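Local atomic coordinates of HD domain protein (Enterococcus faecalis, PDB entry 4LRL), a protein that probably hydrolyses deoxyribonucleoside triphosphates, dGTP among them, as an allosterically regulated HD-domain phosphohydrolase that binds metal and nucleotides. Residues C[277-280]-C[281-285]; C[369-372]-C[373-376]; C[469-473]-C[474-478]. One frame throughout, in Å; residues are numbered along the deposited sequence.

How the contacts relate
The three contacts follow one another along the chain and illustrate how short-range order differs between helix and hairpin. Contacts 1 and 2 each join side chains about one turn apart on a helix, 270-291 and 361-377, with centres 19 Å apart. Contact 3, the hairpin near the C-terminus, packs directly on contact 2: L371 CD1 lies 3.6 Å from L476 CD1. Contact 1 stays about 14 Å from contact 3 at the nearest atoms. The side chain of I278 and the residue G474 each lie about 10 Å from a bound dGTP. The side chain of K354, which binds dGTP, is about 9 Å from that of I375 and about 7 Å from that of I471.

Contact 1 (C[277-280]-C[281-285]); sequences VILD and HLLHR
V277 and H281, one turn apart on helix 270-291 of the HD-associated region, lie side by side and point the same way. The methyl CG1 of V277 sits over the face of the H281 imidazole, 4.1 Å from the ring centroid and 29° off its normal, a CH-pi contact. CG1 of V277 is placed there by a first torsion of 168°, which sets it opposite the backbone N. The carbonyl O of V277 lies over one face of the same ring, offset toward the rim, while also accepting the backbone hydrogen bond from H281 N at 3.1 Å. D280 meets the ring differently: its OD2 comes to the edge near the ring plane, 3.3 Å from H281 CD2, with the carboxylate turned 78° to the imidazole. On another side of the helix L279 and L283 run alongside each other, and L279 CD1 approaches L283 CD1 to 4.1 Å. F329 of helix 322-332 packs against both leucines. The side chain of I278 is about 8 Å from that of R350, which binds dGTP. The polar ends are held from outside these residues, D280 OD1 by H147 ND1 and H281 ND1 by the carbonyl O of Y384. The imidazole is thus met by V277 on a face and D280 at an edge, and the bond to Y384 helps restrict its rotation; a carboxylate so near, though also bonded to H147, could favour protonation of H281.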
# COMPACT_ATOMS: atom_id res chain seq x y z
N VAL C 277 -24.14 18.55 13.98
CA VAL C 277 -24.89 19.52 14.77
C VAL C 277 -25.88 20.29 13.89
O VAL C 277 -27.02 20.49 14.30
CB VAL C 277 -23.96 20.49 15.57
CG1 VAL C 277 -24.75 21.65 16.14
CG2 VAL C 277 -23.26 19.75 16.72
N ILE C 278 -25.46 20.69 12.69
CA ILE C 278 -26.35 21.40 11.77
C ILE C 278 -27.50 20.50 11.31
O ILE C 278 -28.66 20.93 11.30
CB ILE C 278 -25.57 22.00 10.59
CG1 ILE C 278 -24.98 23.34 11.01
CG2 ILE C 278 -26.48 22.19 9.35
CD1 ILE C 278 -23.68 23.63 10.36
N LEU C 279 -27.19 19.27 10.94
CA LEU C 279 -28.21 18.29 10.59
C LEU C 279 -29.21 18.09 11.75
O LEU C 279 -30.42 18.04 11.53
CB LEU C 279 -27.56 16.97 10.21
CG LEU C 279 -28.44 15.75 9.93
CD1 LEU C 279 -29.31 15.96 8.69
CD2 LEU C 279 -27.55 14.52 9.74
N ASP C 280 -28.69 17.97 12.97
CA ASP C 280 -29.52 17.72 14.15
C ASP C 280 -30.54 18.84 14.30
O ASP C 280 -31.74 18.59 14.43
CB ASP C 280 -28.65 17.58 15.41
CG ASP C 280 -29.46 17.33 16.68
OD1 ASP C 280 -29.46 16.19 17.18
OD2 ASP C 280 -30.10 18.27 17.20
N HIS C 281 -30.05 20.07 14.26
CA HIS C 281 -30.89 21.24 14.50
C HIS C 281 -31.84 21.50 13.34
O HIS C 281 -32.97 21.97 13.55
CB HIS C 281 -30.01 22.44 14.78
CG HIS C 281 -29.28 22.37 16.08
ND1 HIS C 281 -28.31 23.28 16.45
CD2 HIS C 281 -29.38 21.49 17.11
CE1 HIS C 281 -27.87 22.98 17.66
NE2 HIS C 281 -28.50 21.90 18.08
N LEU C 282 -31.38 21.20 12.13
CA LEU C 282 -32.20 21.26 10.93
C LEU C 282 -33.42 20.35 11.02
O LEU C 282 -34.53 20.77 10.73
CB LEU C 282 -31.35 20.87 9.71
CG LEU C 282 -32.02 20.65 8.35
CD1 LEU C 282 -32.70 21.91 7.89
CD2 LEU C 282 -30.97 20.16 7.33
N LEU C 283 -33.21 19.11 11.43
CA LEU C 283 -34.31 18.18 11.57
C LEU C 283 -35.20 18.60 12.73
O LEU C 283 -36.43 18.46 12.67
CB LEU C 283 -33.80 16.74 11.78
CG LEU C 283 -33.04 16.10 10.61
CD1 LEU C 283 -32.39 14.82 11.07
CD2 LEU C 283 -33.94 15.84 9.40
N HIS C 284 -34.59 19.13 13.78
CA HIS C 284 -35.34 19.57 14.94
C HIS C 284 -36.27 20.73 14.57
O HIS C 284 -37.44 20.74 14.98
CB HIS C 284 -34.41 19.96 16.09
CG HIS C 284 -35.14 20.22 17.37
ND1 HIS C 284 -34.85 21.29 18.19
CD2 HIS C 284 -36.17 19.56 17.96
CE1 HIS C 284 -35.66 21.27 19.23
NE2 HIS C 284 -36.46 20.23 19.12
N ARG C 285 -35.75 21.68 13.79
CA ARG C 285 -36.52 22.84 13.35
C ARG C 285 -37.69 22.43 12.49
O ARG C 285 -38.78 22.97 12.64
CB ARG C 285 -35.62 23.82 12.57
CG ARG C 285 -36.28 25.16 12.23
CD ARG C 285 -36.76 25.92 13.48
NE ARG C 285 -37.31 27.23 13.13
CZ ARG C 285 -37.92 28.06 13.99
NH1 ARG C 285 -38.07 27.71 15.27
NH2 ARG C 285 -38.39 29.23 13.57

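Contact 2 (C[369-372]-C[373-376])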
# COMPACT_ATOMS: atom_id res chain seq x y z
N ALA C 369 -23.08 30.41 28.52
CA ALA C 369 -24.34 31.16 28.48
C ALA C 369 -24.11 32.59 27.97
O ALA C 369 -24.90 33.09 27.15
CB ALA C 369 -25.01 31.15 29.83
N TYR C 370 -23.03 33.22 28.42
CA TYR C 370 -22.64 34.55 28.00
C TYR C 370 -22.30 34.59 26.50
O TYR C 370 -22.81 35.44 25.78
CB TYR C 370 -21.48 35.08 28.87
CG TYR C 370 -20.96 36.44 28.45
CD1 TYR C 370 -19.70 36.57 27.88
CD2 TYR C 370 -21.73 37.59 28.59
CE1 TYR C 370 -19.21 37.81 27.47
CE2 TYR C 370 -21.26 38.83 28.19
CZ TYR C 370 -20.00 38.93 27.63
OH TYR C 370 -19.53 40.16 27.23
N LEU C 371 -21.48 33.65 26.04
CA LEU C 371 -21.18 33.51 24.60
C LEU C 371 -22.43 33.27 23.77
O LEU C 371 -22.54 33.77 22.64
CB LEU C 371 -20.18 32.38 24.34
CG LEU C 371 -18.84 32.47 25.07
CD1 LEU C 371 -17.93 31.36 24.61
CD2 LEU C 371 -18.18 33.82 24.86
N ARG C 372 -23.38 32.51 24.32
CA ARG C 372 -24.68 32.33 23.68
C ARG C 372 -25.48 33.63 23.58
O ARG C 372 -26.13 33.86 22.56
CB ARG C 372 -25.50 31.25 24.38
CG ARG C 372 -25.12 29.86 23.91
CD ARG C 372 -25.72 28.80 24.79
NE ARG C 372 -25.69 27.51 24.11
CZ ARG C 372 -25.80 26.34 24.72
NH1 ARG C 372 -25.94 26.29 26.04
NH2 ARG C 372 -25.77 25.22 24.00
N GLU C 373 -25.42 34.47 24.61
CA GLU C 373 -26.00 35.80 24.54
C GLU C 373 -25.38 36.60 23.39
O GLU C 373 -26.09 37.16 22.57
CB GLU C 373 -25.84 36.57 25.85
CG GLU C 373 -26.49 37.95 25.78
CD GLU C 373 -26.23 38.84 26.99
OE1 GLU C 373 -25.44 38.47 27.88
OE2 GLU C 373 -26.85 39.92 27.04
N LEU C 374 -24.05 36.63 23.33
CA LEU C 374 -23.36 37.39 22.30
C LEU C 374 -23.73 36.93 20.90
O LEU C 374 -23.95 37.75 20.00
CB LEU C 374 -21.84 37.30 22.48
CG LEU C 374 -21.24 37.83 23.79
CD1 LEU C 374 -19.74 37.59 23.79
CD2 LEU C 374 -21.57 39.33 24.00
N ILE C 375 -23.80 35.61 20.72
CA ILE C 375 -24.11 34.99 19.44
C ILE C 375 -25.53 35.39 19.02
O ILE C 375 -25.77 35.70 17.85
CB ILE C 375 -23.93 33.44 19.53
CG1 ILE C 375 -22.44 33.08 19.50
CG2 ILE C 375 -24.72 32.69 18.46
CD1 ILE C 375 -22.09 31.73 20.13
N GLU C 376 -26.43 35.41 20.00
CA GLU C 376 -27.81 35.88 19.83
C GLU C 376 -27.89 37.35 19.45
O GLU C 376 -28.74 37.74 18.64
CB GLU C 376 -28.57 35.67 21.14
CG GLU C 376 -30.03 36.11 21.12
CD GLU C 376 -30.78 35.61 22.34
OE1 GLU C 376 -31.39 34.52 22.23
OE2 GLU C 376 -30.75 36.28 23.40
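Four consecutive i to i+4 hydrogen bonds carry helix 361-377 of the HD-associated region through these residues, from E373 N to A369 O through to E376 N to R372 O, and bring Y370 and L374 onto neighbouring positions. The Y370 ring slants across the isobutyl group of L374, whose CG stands 4.1 Å above one ring face, offset toward the rim. The two methyls divide the work: L374 CD1 approaches Y370 CE1 to 3.7 Å, while L374 CD2 lies 3.9 Å from Y370 OH. Setting CG of Y370 opposite its backbone N (chi1 177°) sends the ring along the helix to L374. The same methyl CD1 of L374 also reaches L371 CD2, at 4.2 Å. E373 approaches the ring obliquely, its OE1 3.9 Å from Y370 CD2 and its carboxylate nearly perpendicular to the ring, at 85°. Outside these residues, Y370 OH is hydrogen-bonded to E466 OE2, and helix 461-468 packs on L371, L374 and I375. The tyrosine therefore combines an apolar contact along its own helix with a polar tie to a second one, so L374 limits the ring on one face and E466 holds its hydroxyl.

Contact 3 (C[469-473]-C[474-478]); sequences SYIHN and GALVL
H472 and A475 face each other as the antiparallel hydrogen-bonded pair that closes a type I' beta turn. H472 N donates to A475 O at 2.8 Å, nearly straight. The return bond, from A475 N to H472 O, is less regular: its donor stands well above the carbonyl plane rather than on a lone pair. Next along the hairpin, I471 and L476 form a non-hydrogen-bonded pair. Their side chains lie on the same face, with I471 CD1 and L476 CD1 4.5 Å apart, a loose apolar contact. Beyond them Y470 O accepts a hydrogen bond from V477 N at 2.8 Å.

V477 spreads its two methyls over residues 469-472. CG1 touches H472 CB at 3.8 Å, while CG2, placed between its own backbone N and carbonyl carbon, lies 3.4 Å from Y470 O and also comes near the carbonyl O of S469. The carbonyl O of V477 in turn approaches the Y470 ring obliquely, 3.5 Å from its CD2.

The turn itself rests on N473 and G474, both at positive phi, as a type I' turn requires; the positive phi at G474 favours glycine. Further out, helix 361-377 packs on Y470 and L476, K479 makes a cation-pi contact with the Y470 ring, and backbone hydrogen bonds join G474 and L476 to T357 of strand 354-357. At the tip, H472 NE2 is hydrogen-bonded to D416 OD2 of the second subunit, whose Q414 packs on N473. Backbone bonds thus define the hairpin, apolar side chains seat it on the helix, and the polar groups at its tip make a subunit contact.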
# COMPACT_ATOMS: atom_id res chain seq x y z
N SER C 469 -12.21 36.95 22.11
CA SER C 469 -11.30 36.95 23.26
C SER C 469 -11.51 35.75 24.19
O SER C 469 -10.67 35.48 25.06
CB SER C 469 -11.43 38.27 24.04
OG SER C 469 -12.73 38.42 24.57
N TYR C 470 -12.60 35.01 23.98
CA TYR C 470 -12.89 33.79 24.74
C TYR C 470 -12.42 32.49 24.06
O TYR C 470 -12.50 31.41 24.65
CB TYR C 470 -14.39 33.70 25.06
CG TYR C 470 -14.82 34.64 26.16
CD1 TYR C 470 -15.30 35.92 25.86
CD2 TYR C 470 -14.72 34.27 27.50
CE1 TYR C 470 -15.69 36.80 26.87
CE2 TYR C 470 -15.11 35.13 28.51
CZ TYR C 470 -15.59 36.39 28.19
OH TYR C 470 -15.97 37.24 29.20
N ILE C 471 -11.95 32.61 22.81
CA ILE C 471 -11.50 31.45 22.04
C ILE C 471 -10.01 31.54 21.78
O ILE C 471 -9.55 32.41 21.03
CB ILE C 471 -12.24 31.30 20.68
CG1 ILE C 471 -13.76 31.36 20.85
CG2 ILE C 471 -11.79 30.02 19.95
CD1 ILE C 471 -14.34 30.33 21.80
N HIS C 472 -9.26 30.62 22.38
CA HIS C 472 -7.81 30.68 22.37
C HIS C 472 -7.20 29.27 22.30
O HIS C 472 -7.52 28.41 23.13
CB HIS C 472 -7.33 31.43 23.62
CG HIS C 472 -5.88 31.81 23.59
ND1 HIS C 472 -5.40 32.80 22.76
CD2 HIS C 472 -4.82 31.36 24.30
CE1 HIS C 472 -4.09 32.93 22.95
NE2 HIS C 472 -3.72 32.07 23.88
N ASN C 473 -6.33 29.05 21.32
CA ASN C 473 -5.69 27.75 21.09
C ASN C 473 -6.70 26.60 20.95
O ASN C 473 -6.52 25.53 21.53
CB ASN C 473 -4.69 27.45 22.22
CG ASN C 473 -3.51 28.41 22.23
OD1 ASN C 473 -3.23 29.06 21.23
ND2 ASN C 473 -2.82 28.48 23.37
N GLY C 474 -7.77 26.85 20.19
CA GLY C 474 -8.86 25.90 20.02
C GLY C 474 -9.67 25.65 21.27
O GLY C 474 -10.55 24.78 21.28
N ALA C 475 -9.41 26.41 22.33
CA ALA C 475 -10.10 26.20 23.60
C ALA C 475 -10.83 27.43 24.12
O ALA C 475 -10.47 28.58 23.84
CB ALA C 475 -9.12 25.67 24.65
N LEU C 476 -11.87 27.17 24.89
CA LEU C 476 -12.59 28.20 25.61
C LEU C 476 -11.72 28.65 26.77
O LEU C 476 -11.29 27.82 27.57
CB LEU C 476 -13.87 27.61 26.17
CG LEU C 476 -15.02 28.54 26.52
CD1 LEU C 476 -16.06 28.36 25.43
CD2 LEU C 476 -15.57 28.13 27.86
N VAL C 477 -11.42 29.95 26.84
CA VAL C 477 -10.65 30.46 27.98
C VAL C 477 -11.54 31.13 29.01
O VAL C 477 -12.30 32.06 28.70
CB VAL C 477 -9.48 31.43 27.60
CG1 VAL C 477 -8.23 30.65 27.20
CG2 VAL C 477 -9.89 32.45 26.53
N LEU C 478 -11.46 30.62 30.23
CA LEU C 478 -12.13 31.22 31.36
C LEU C 478 -11.25 32.33 31.89
O LEU C 478 -10.05 32.14 32.10
CB LEU C 478 -12.41 30.17 32.45
CG LEU C 478 -12.99 28.84 31.97
CD1 LEU C 478 -13.04 27.85 33.12
CD2 LEU C 478 -14.38 29.01 31.33